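PmoF1 (Methylocystis sp. ATCC 49242, PDB 6P1E) binds copper(II) through its PCuAC domain and probably acts as a copper chaperone in a methane-oxidizing bacterium. Local coordinates at residues K25-Y30 / E49-A54; L105-E108 / E112-I115. One frame throughout, in Å; residues are numbered along the deposited sequence.

Contact 1. Residues K25-Y30 / E49-A54; sequences KNASFY and EKFGSA
The ring of F51 presents its outer carbons to the chain that leads into strand 27-35. At its edge, close to the ring plane, lies the carbonyl oxygen of K25, with K25 O 4.2 Å from F51 CE1. The methyl of A27 approaches obliquely and meets the same end of the ring, A27 CB lying 3.8 Å from F51 CZ and 3.9 Å from F51 CE1. The touch between A27 and F51 is purely apolar, made by one methyl and two ring carbons. The ring gets there because F51 CG is anti to the carbonyl carbon and beside the backbone N (chi1 -76°), which carries it across toward A27, while the lysine chain of K25 leads away and leaves the backbone oxygen to do the touching.

L88 and A91 of strand 75-91 and L101 of strand 100-107 also pack against F51. Strand 75-91 pairs with both 27-35 and 51-57, K25 and A27 bonding through their backbones to A91 and L88. The buried F51 ring thus lies against this shared strand while meeting A27 on its far neighbour. Strand 51-57 is interrupted at once by a classic beta bulge, G52 and S53 sharing L89 as their opposite residue, and the chain bends sharply there. The contact therefore belongs to a bulged corner of the all-beta PCu(A)C domain, with strand 75-91 between the two segments.

Contact 2. Residues L105-E108 / E112-I115; sequences LVFE and EVVI
L105 and I115 form the apolar centre, their side chains crossing at about a right angle. The terminal carbon I115 CD1 lies 3.9 Å from both L105 CD1 and L105 CG, so one methyl touches the branch point as well as a branch. I115 reaches over because CG1 sits between its backbone N and carbonyl carbon (chi1 65°) and the chain then extends to CD1. On the same side of the hairpin V113 continues the apolar surface: V113 CG1 is 4.0 Å from L105 CB and 3.8 Å from F107 CE2. That methyl meets the edge of the F107 ring, in its plane. V12 of strand 10-18 touches both L105 and F107, and Y5 of strand 4-7 touches V113 and I115.

Strands 100-107 and 111-120 form a beta hairpin, and these pairs lie close to its turn. The backbones join as an antiparallel hydrogen-bonded pair at L105 and V113. L105 N donates to V113 O at 2.9 Å, and V113 N returns a bond to L105 O at 3.0 Å. L105 O also receives a CA-H contact from E112, its CA 3.3 Å away.

V106 and E112, a non-hydrogen-bonded pair, project from the other side and lie alongside each other, pointing the same way. E112 OE2 forms a salt bridge with K47. The chemistry thus divides by face: the side carrying L105, F107, V113 and I115 is apolar in its side chains and mostly buried, while on the other E112 lays its CG against the V106 methyls, and the K47 salt bridge probably helps to offset its charge at this exposed edge.

Overall arrangement
Contact 1 closes before contact 2 opens along the chain; their centres lie about 16 Å apart, but their side chains meet. F29, two residues beyond A27 and not part of the A27-F51 touch, carries segment 25-30 to contact 2: F29 CZ is 3.7 Å from I115 CD1, and F29 CE2 is 4.2 Å from L105 CD2. Strand 100-107, which includes L105, also receives F51 on L101 and F29 on M103, consistent with one continuous apolar interior. E13 and H34, on strands 10-18 and 27-35, are copper-site residues. Neither contact supplies them; the F107 side chain lies about 13 Å from a bound copper ion, and 25-30 leads into the strand that bears H34.

Contact 1. Residues K25-Y30 / E49-A54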
ATOM      1  N   LYS B  25     -12.922   7.074  16.243  1.00 44.34           N
ATOM      2  CA  LYS B  25     -13.961   7.158  15.214  1.00 41.91           C
ATOM      3  C   LYS B  25     -13.408   7.620  13.859  1.00 51.55           C
ATOM      4  O   LYS B  25     -14.175   7.865  12.926  1.00 40.79           O
ATOM      5  CB  LYS B  25     -15.085   8.098  15.661  1.00 43.11           C
ATOM      6  CG  LYS B  25     -15.902   7.576  16.835  1.00 46.84           C
ATOM      7  CD  LYS B  25     -17.223   8.327  16.966  1.00 53.93           C
ATOM      8  CE  LYS B  25     -18.023   7.844  18.167  1.00 54.03           C
ATOM      9  NZ  LYS B  25     -19.121   8.782  18.531  1.00 77.19           N
ATOM     10  N   ASN B  26     -12.085   7.726  13.749  1.00 40.10           N
ATOM     11  CA  ASN B  26     -11.445   8.161  12.509  1.00 39.53           C
ATOM     12  C   ASN B  26     -10.707   7.026  11.809  1.00 38.49           C
ATOM     13  O   ASN B  26     -10.112   6.171  12.460  1.00 38.58           O
ATOM     14  CB  ASN B  26     -10.469   9.310  12.777  1.00 40.60           C
ATOM     15  CG  ASN B  26      -9.337   8.910  13.701  1.00 61.54           C
ATOM     16  OD1 ASN B  26      -9.559   8.323  14.761  1.00 58.23           O
ATOM     17  ND2 ASN B  26      -8.111   9.222  13.298  1.00 52.22           N
ATOM     18  N   ALA B  27     -10.742   7.035  10.479  1.00 18.67           N
ATOM     19  CA  ALA B  27      -9.999   6.070   9.672  1.00 17.58           C
ATOM     20  C   ALA B  27      -9.069   6.820   8.727  1.00 16.84           C
ATOM     21  O   ALA B  27      -9.221   8.024   8.526  1.00 16.70           O
ATOM     22  CB  ALA B  27     -10.946   5.179   8.892  1.00 16.69           C
ATOM     23  N   SER B  28      -8.116   6.098   8.145  1.00 15.14           N
ATOM     24  CA  SER B  28      -7.162   6.684   7.213  1.00 14.72           C
ATOM     25  C   SER B  28      -7.217   5.942   5.889  1.00 16.56           C
ATOM     26  O   SER B  28      -7.137   4.718   5.871  1.00 15.11           O
ATOM     27  CB  SER B  28      -5.747   6.627   7.792  1.00 16.72           C
ATOM     28  OG  SER B  28      -5.661   7.369   8.994  1.00 19.91           O
ATOM     29  N   PHE B  29      -7.324   6.684   4.788  1.00 12.58           N
ATOM     30  CA  PHE B  29      -7.445   6.092   3.458  1.00 14.78           C
ATOM     31  C   PHE B  29      -6.150   6.262   2.685  1.00 11.18           C
ATOM     32  O   PHE B  29      -5.541   7.336   2.692  1.00 11.25           O
ATOM     33  CB  PHE B  29      -8.607   6.721   2.683  1.00 12.07           C
ATOM     34  CG  PHE B  29      -8.609   6.389   1.213  1.00 12.74           C
ATOM     35  CD1 PHE B  29      -9.187   5.218   0.752  1.00 12.47           C
ATOM     36  CD2 PHE B  29      -8.035   7.253   0.291  1.00 12.80           C
ATOM     37  CE1 PHE B  29      -9.192   4.913  -0.598  1.00 13.68           C
ATOM     38  CE2 PHE B  29      -8.037   6.954  -1.059  1.00 12.72           C
ATOM     39  CZ  PHE B  29      -8.619   5.783  -1.502  1.00 11.11           C
ATOM     40  N   TYR B  30      -5.768   5.190   1.998  1.00 10.04           N
ATOM     41  CA  TYR B  30      -4.481   5.073   1.331  1.00  9.46           C
ATOM     42  C   TYR B  30      -4.680   4.504  -0.065  1.00 10.12           C
ATOM     43  O   TYR B  30      -5.662   3.814  -0.329  1.00  8.73           O
ATOM     44  CB  TYR B  30      -3.546   4.167   2.133  1.00  9.43           C
ATOM     45  CG  TYR B  30      -3.347   4.584   3.573  1.00 10.25           C
ATOM     46  CD1 TYR B  30      -2.723   5.781   3.894  1.00 12.61           C
ATOM     47  CD2 TYR B  30      -3.762   3.764   4.612  1.00 11.17           C
ATOM     48  CE1 TYR B  30      -2.535   6.156   5.207  1.00 13.41           C
ATOM     49  CE2 TYR B  30      -3.575   4.129   5.928  1.00 11.65           C
ATOM     50  CZ  TYR B  30      -2.961   5.326   6.221  1.00 14.27           C
ATOM     51  OH  TYR B  30      -2.776   5.693   7.535  1.00 15.75           O
ATOM     52  N   GLU B  49     -20.205   7.835   2.058  1.00 33.10           N
ATOM     53  CA  GLU B  49     -21.493   7.848   2.733  1.00 33.62           C
ATOM     54  C   GLU B  49     -21.409   7.355   4.176  1.00 33.61           C
ATOM     55  O   GLU B  49     -22.150   7.824   5.041  1.00 35.61           O
ATOM     56  CB  GLU B  49     -22.489   6.984   1.961  1.00 47.98           C
ATOM     57  CG  GLU B  49     -22.750   7.464   0.545  1.00 48.28           C
ATOM     58  CD  GLU B  49     -23.761   6.604  -0.187  1.00 69.42           C
ATOM     59  OE1 GLU B  49     -24.493   5.843   0.480  1.00 64.95           O
ATOM     60  OE2 GLU B  49     -23.819   6.686  -1.433  1.00 71.90           O
ATOM     61  N   LYS B  50     -20.504   6.414   4.435  1.00 31.63           N
ATOM     62  CA  LYS B  50     -20.448   5.746   5.734  1.00 37.22           C
ATOM     63  C   LYS B  50     -19.657   6.538   6.778  1.00 38.06           C
ATOM     64  O   LYS B  50     -19.599   6.148   7.944  1.00 32.43           O
ATOM     65  CB  LYS B  50     -19.834   4.354   5.576  1.00 30.77           C
ATOM     66  CG  LYS B  50     -20.660   3.380   4.736  1.00 32.52           C
ATOM     67  CD  LYS B  50     -22.113   3.282   5.173  1.00 49.68           C
ATOM     68  CE  LYS B  50     -22.863   2.287   4.311  1.00 56.52           C
ATOM     69  NZ  LYS B  50     -24.283   2.115   4.721  1.00 58.05           N
ATOM     70  N   PHE B  51     -19.044   7.638   6.352  1.00 34.34           N
ATOM     71  CA  PHE B  51     -18.344   8.542   7.260  1.00 28.45           C
ATOM     72  C   PHE B  51     -18.963   9.930   7.162  1.00 29.83           C
ATOM     73  O   PHE B  51     -19.598  10.264   6.162  1.00 30.68           O
ATOM     74  CB  PHE B  51     -16.847   8.597   6.941  1.00 25.59           C
ATOM     75  CG  PHE B  51     -16.078   7.392   7.412  1.00 26.73           C
ATOM     76  CD1 PHE B  51     -15.342   7.439   8.584  1.00 24.20           C
ATOM     77  CD2 PHE B  51     -16.091   6.216   6.684  1.00 24.78           C
ATOM     78  CE1 PHE B  51     -14.631   6.335   9.019  1.00 28.03           C
ATOM     79  CE2 PHE B  51     -15.383   5.107   7.116  1.00 26.28           C
ATOM     80  CZ  PHE B  51     -14.653   5.168   8.284  1.00 29.43           C
ATOM     81  N   GLY B  52     -18.772  10.738   8.196  1.00 30.31           N
ATOM     82  CA  GLY B  52     -19.324  12.079   8.221  1.00 31.86           C
ATOM     83  C   GLY B  52     -18.730  12.980   7.148  1.00 35.84           C
ATOM     84  O   GLY B  52     -19.435  13.748   6.500  1.00 31.80           O
ATOM     85  N   SER B  53     -17.415  12.895   6.983  1.00 27.82           N
ATOM     86  CA  SER B  53     -16.690  13.720   6.024  1.00 26.40           C
ATOM     87  C   SER B  53     -15.331  13.107   5.724  1.00 23.77           C
ATOM     88  O   SER B  53     -14.870  12.214   6.439  1.00 23.46           O
ATOM     89  CB  SER B  53     -16.508  15.145   6.561  1.00 33.43           C
ATOM     90  OG  SER B  53     -15.654  15.164   7.693  1.00 35.29           O
ATOM     91  N   ALA B  54     -14.692  13.610   4.672  1.00 22.54           N
ATOM     92  CA  ALA B  54     -13.351  13.184   4.294  1.00 20.33           C
ATOM     93  C   ALA B  54     -12.472  14.408   4.070  1.00 21.06           C
ATOM     94  O   ALA B  54     -12.860  15.337   3.363  1.00 20.44           O
ATOM     95  CB  ALA B  54     -13.401  12.323   3.051  1.00 22.46           C
TER

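Contact 2. Residues L105-E108 / E112-I115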
ATOM      1  N   LEU B 105     -13.790   9.357  -5.519  1.00 18.54           N
ATOM      2  CA  LEU B 105     -12.654  10.260  -5.599  1.00 17.84           C
ATOM      3  C   LEU B 105     -12.950  11.298  -6.666  1.00 20.15           C
ATOM      4  O   LEU B 105     -13.434  10.962  -7.745  1.00 18.78           O
ATOM      5  CB  LEU B 105     -11.363   9.503  -5.923  1.00 16.47           C
ATOM      6  CG  LEU B 105     -11.031   8.303  -5.034  1.00 21.03           C
ATOM      7  CD1 LEU B 105      -9.730   7.655  -5.490  1.00 19.63           C
ATOM      8  CD2 LEU B 105     -10.954   8.701  -3.569  1.00 30.12           C
ATOM      9  N   VAL B 106     -12.658  12.555  -6.357  1.00 19.16           N
ATOM     10  CA  VAL B 106     -12.920  13.653  -7.274  1.00 19.98           C
ATOM     11  C   VAL B 106     -11.604  14.293  -7.685  1.00 19.38           C
ATOM     12  O   VAL B 106     -10.888  14.857  -6.857  1.00 19.81           O
ATOM     13  CB  VAL B 106     -13.839  14.718  -6.644  1.00 22.10           C
ATOM     14  CG1 VAL B 106     -14.205  15.783  -7.670  1.00 23.12           C
ATOM     15  CG2 VAL B 106     -15.097  14.072  -6.073  1.00 23.42           C
ATOM     16  N   PHE B 107     -11.286  14.179  -8.970  1.00 18.94           N
ATOM     17  CA  PHE B 107     -10.083  14.776  -9.531  1.00 18.91           C
ATOM     18  C   PHE B 107     -10.456  16.043 -10.290  1.00 19.95           C
ATOM     19  O   PHE B 107     -11.487  16.081 -10.961  1.00 20.44           O
ATOM     20  CB  PHE B 107      -9.368  13.783 -10.444  1.00 18.34           C
ATOM     21  CG  PHE B 107      -8.894  12.546  -9.736  1.00 17.59           C
ATOM     22  CD1 PHE B 107      -7.678  12.534  -9.071  1.00 17.73           C
ATOM     23  CD2 PHE B 107      -9.675  11.401  -9.720  1.00 17.16           C
ATOM     24  CE1 PHE B 107      -7.241  11.396  -8.414  1.00 17.28           C
ATOM     25  CE2 PHE B 107      -9.245  10.261  -9.063  1.00 16.58           C
ATOM     26  CZ  PHE B 107      -8.028  10.259  -8.410  1.00 16.54           C
ATOM     27  N   GLU B 108      -9.626  17.076 -10.175  1.00 20.66           N
ATOM     28  CA  GLU B 108      -9.938  18.377 -10.770  1.00 21.85           C
ATOM     29  C   GLU B 108     -10.210  18.285 -12.271  1.00 21.81           C
ATOM     30  O   GLU B 108     -11.153  18.900 -12.771  1.00 22.70           O
ATOM     31  CB  GLU B 108      -8.806  19.377 -10.519  1.00 22.93           C
ATOM     32  CG  GLU B 108      -9.112  20.773 -11.068  1.00 33.13           C
ATOM     33  CD  GLU B 108      -8.020  21.785 -10.779  1.00 57.66           C
ATOM     34  OE1 GLU B 108      -6.839  21.387 -10.689  1.00 57.31           O
ATOM     35  OE2 GLU B 108      -8.346  22.984 -10.646  1.00 70.97           O
ATOM     36  N   GLU B 112     -14.849  12.363 -11.608  1.00 20.37           N
ATOM     37  CA  GLU B 112     -15.144  11.475 -10.487  1.00 19.84           C
ATOM     38  C   GLU B 112     -14.981   9.998 -10.851  1.00 17.94           C
ATOM     39  O   GLU B 112     -15.237   9.594 -11.987  1.00 19.89           O
ATOM     40  CB  GLU B 112     -16.566  11.735  -9.981  1.00 30.25           C
ATOM     41  CG  GLU B 112     -16.807  13.186  -9.581  1.00 35.76           C
ATOM     42  CD  GLU B 112     -18.133  13.398  -8.878  1.00 51.60           C
ATOM     43  OE1 GLU B 112     -18.980  12.486  -8.917  1.00 65.17           O
ATOM     44  OE2 GLU B 112     -18.331  14.482  -8.287  1.00 45.34           O
ATOM     45  N   VAL B 113     -14.540   9.203  -9.881  1.00 17.49           N
ATOM     46  CA  VAL B 113     -14.486   7.755 -10.038  1.00 15.80           C
ATOM     47  C   VAL B 113     -14.941   7.097  -8.738  1.00 16.45           C
ATOM     48  O   VAL B 113     -14.504   7.476  -7.652  1.00 16.92           O
ATOM     49  CB  VAL B 113     -13.070   7.263 -10.439  1.00 13.68           C
ATOM     50  CG1 VAL B 113     -12.022   7.659  -9.403  1.00 13.19           C
ATOM     51  CG2 VAL B 113     -13.071   5.750 -10.662  1.00 18.04           C
ATOM     52  N   VAL B 114     -15.854   6.138  -8.850  1.00 19.07           N
ATOM     53  CA  VAL B 114     -16.315   5.387  -7.689  1.00 18.65           C
ATOM     54  C   VAL B 114     -15.419   4.176  -7.492  1.00 19.01           C
ATOM     55  O   VAL B 114     -15.147   3.429  -8.436  1.00 20.01           O
ATOM     56  CB  VAL B 114     -17.778   4.936  -7.840  1.00 21.74           C
ATOM     57  CG1 VAL B 114     -18.214   4.095  -6.644  1.00 23.01           C
ATOM     58  CG2 VAL B 114     -18.690   6.142  -7.999  1.00 24.24           C
ATOM     59  N   ILE B 115     -14.971   3.982  -6.256  1.00 19.81           N
ATOM     60  CA  ILE B 115     -14.074   2.888  -5.927  1.00 17.99           C
ATOM     61  C   ILE B 115     -14.618   2.095  -4.754  1.00 17.17           C
ATOM     62  O   ILE B 115     -15.498   2.561  -4.031  1.00 19.41           O
ATOM     63  CB  ILE B 115     -12.659   3.398  -5.577  1.00 17.89           C
ATOM     64  CG1 ILE B 115     -12.685   4.247  -4.299  1.00 18.02           C
ATOM     65  CG2 ILE B 115     -12.089   4.201  -6.739  1.00 19.37           C
ATOM     66  CD1 ILE B 115     -11.314   4.595  -3.766  1.00 32.55           C
TER